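Local coordinates for exopolysaccharide biosynthesis protein (Pantoea stewartii subsp. stewartii DC283, PDB 6TGF) that probably cleaves or otherwise modifies the exopolysaccharide of the bacterial biofilm, as a trimeric glycan hydrolase with a bacteriophage tailspike-like fold, at residues B[418-423]-B[442-447]. Residues are numbered along the deposited sequence; the frame is centred on the assembly and turned at random.
Sequences NFNAQH and NGWIEH
Phe419 lies on Gly443, Ala421 on Ile445 and Gln422 on Glu446, equivalent positions on successive coils of a right-handed parallel beta-helix, the fold of phage tailspikes. The pair exemplifies in-register stacking, with apolar rungs on one face and amide and carboxylate groups on the other. Strands 419-422 and 443-446 run parallel, 4.6 Å apart at the closest approach of their axes, and the chain turns a corner at Asn418 and again at Asn442.

The backbone ladder consists of four hydrogen bonds: Trp444 N to Phe419 O, Ala421 N to Trp444 O, Glu446 N to Ala421 O and His423 N to Glu446 O. On its other edge, strand 419-422 bonds to the preceding coil through Trp386 and Ala388.

One face of the sheet is apolar. CG of Phe419 stands between the backbone N and the carbonyl carbon (chi1 61°). The ring lies against the next coil, where Gly443 CA sits over the ring centre, 3.6 Å from the centroid, a CH-pi contact. Ile445 CG1 reaches the ring's edge at CE2 and also touches Ala421 CB, at 4.2 Å; Trp386 stacks with Phe419 from the preceding coil.

The other face carries Asn420, Gln422, Glu446 and the indole of Trp444, which packs on Thr412 of the second subunit. Asn420 ND2 rests 3.3 Å from Trp444 CB, while the Gln422 chain, bent at chi2 (-74°), carries its amide beside Glu446. At the strand ends, His447 CB lies over one face of the His423 ring, nearest ND1 and CE1; the two imidazoles, 11° from parallel, barely overlap. His447 ND1 is hydrogen-bonded to Asp468 OD2.

Gln422 NE2 donates twice, close to its own amide plane each time: to Asn420 OD1 at 3.1 Å, and to Glu446 OE2 at 2.7 Å, approaching that oxygen from above the carboxylate plane.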
# COMPACT_ATOMS: atom_id res chain seq x y z
N ASN B 418 8.89 0.98 -0.01
CA ASN B 418 9.43 0.38 -1.26
C ASN B 418 10.67 1.16 -1.70
O ASN B 418 10.68 1.66 -2.84
CB ASN B 418 8.36 0.33 -2.36
CG ASN B 418 7.12 -0.42 -1.94
OD1 ASN B 418 7.21 -1.54 -1.44
ND2 ASN B 418 5.96 0.17 -2.14
N PHE B 419 11.68 1.25 -0.84
CA PHE B 419 12.93 2.02 -1.09
C PHE B 419 14.15 1.10 -0.98
O PHE B 419 14.05 0.01 -0.38
CB PHE B 419 13.04 3.22 -0.15
CG PHE B 419 13.09 2.91 1.32
CD1 PHE B 419 11.93 2.86 2.08
CD2 PHE B 419 14.30 2.71 1.97
CE1 PHE B 419 11.98 2.59 3.43
CE2 PHE B 419 14.35 2.44 3.33
CZ PHE B 419 13.18 2.38 4.06
N ASN B 420 15.27 1.53 -1.58
CA ASN B 420 16.55 0.79 -1.60
C ASN B 420 17.71 1.80 -1.64
O ASN B 420 17.84 2.49 -2.67
CB ASN B 420 16.59 -0.20 -2.77
CG ASN B 420 17.89 -0.99 -2.84
OD1 ASN B 420 18.85 -0.54 -3.45
ND2 ASN B 420 17.92 -2.16 -2.22
N ALA B 421 18.49 1.88 -0.56
CA ALA B 421 19.69 2.73 -0.43
C ALA B 421 20.94 1.85 -0.50
O ALA B 421 21.06 0.93 0.33
CB ALA B 421 19.64 3.51 0.86
N GLN B 422 21.83 2.11 -1.47
CA GLN B 422 23.07 1.32 -1.73
C GLN B 422 24.30 2.22 -1.64
O GLN B 422 24.29 3.31 -2.24
CB GLN B 422 23.01 0.68 -3.12
CG GLN B 422 21.89 -0.32 -3.30
CD GLN B 422 22.13 -1.64 -2.59
OE1 GLN B 422 23.25 -2.15 -2.54
NE2 GLN B 422 21.06 -2.20 -2.05
N HIS B 423 25.33 1.77 -0.90
CA HIS B 423 26.72 2.30 -0.90
C HIS B 423 26.74 3.80 -0.60
O HIS B 423 27.59 4.50 -1.18
CB HIS B 423 27.40 1.96 -2.24
CG HIS B 423 27.60 0.50 -2.45
ND1 HIS B 423 28.53 -0.22 -1.72
CD2 HIS B 423 27.01 -0.38 -3.29
CE1 HIS B 423 28.49 -1.48 -2.11
NE2 HIS B 423 27.57 -1.60 -3.07
N ASN B 442 8.75 -2.13 3.75
CA ASN B 442 9.49 -2.88 2.70
C ASN B 442 10.63 -2.01 2.15
O ASN B 442 10.51 -1.53 1.00
CB ASN B 442 8.54 -3.35 1.59
CG ASN B 442 9.16 -4.37 0.66
OD1 ASN B 442 10.30 -4.78 0.84
ND2 ASN B 442 8.40 -4.79 -0.34
N GLY B 443 11.68 -1.81 2.95
CA GLY B 443 12.85 -0.98 2.60
C GLY B 443 14.16 -1.71 2.83
O GLY B 443 14.25 -2.46 3.82
N TRP B 444 15.14 -1.50 1.95
CA TRP B 444 16.50 -2.08 2.02
C TRP B 444 17.54 -0.96 2.11
O TRP B 444 17.48 -0.03 1.28
CB TRP B 444 16.77 -2.99 0.81
CG TRP B 444 15.97 -4.26 0.80
CD1 TRP B 444 14.64 -4.39 0.56
CD2 TRP B 444 16.47 -5.59 1.03
NE1 TRP B 444 14.27 -5.70 0.62
CE2 TRP B 444 15.37 -6.47 0.92
CE3 TRP B 444 17.73 -6.13 1.33
CZ2 TRP B 444 15.49 -7.85 1.08
CZ3 TRP B 444 17.84 -7.50 1.50
CH2 TRP B 444 16.74 -8.34 1.37
N ILE B 445 18.44 -1.03 3.10
CA ILE B 445 19.64 -0.15 3.22
C ILE B 445 20.87 -1.06 3.30
O ILE B 445 21.06 -1.69 4.36
CB ILE B 445 19.52 0.80 4.43
CG1 ILE B 445 18.25 1.66 4.35
CG2 ILE B 445 20.77 1.66 4.56
CD1 ILE B 445 17.90 2.37 5.64
N GLU B 446 21.64 -1.13 2.22
CA GLU B 446 22.78 -2.08 2.06
C GLU B 446 24.07 -1.29 1.85
O GLU B 446 24.06 -0.35 1.03
CB GLU B 446 22.53 -3.03 0.89
CG GLU B 446 21.11 -3.56 0.83
CD GLU B 446 20.94 -4.74 -0.11
OE1 GLU B 446 21.50 -5.81 0.19
OE2 GLU B 446 20.25 -4.58 -1.14
N HIS B 447 25.14 -1.65 2.57
CA HIS B 447 26.52 -1.13 2.40
C HIS B 447 26.56 0.39 2.63
O HIS B 447 27.45 1.04 2.06
CB HIS B 447 27.06 -1.53 1.02
CG HIS B 447 26.67 -2.91 0.59
ND1 HIS B 447 27.21 -4.05 1.15
CD2 HIS B 447 25.78 -3.33 -0.34
CE1 HIS B 447 26.68 -5.11 0.58
NE2 HIS B 447 25.80 -4.70 -0.34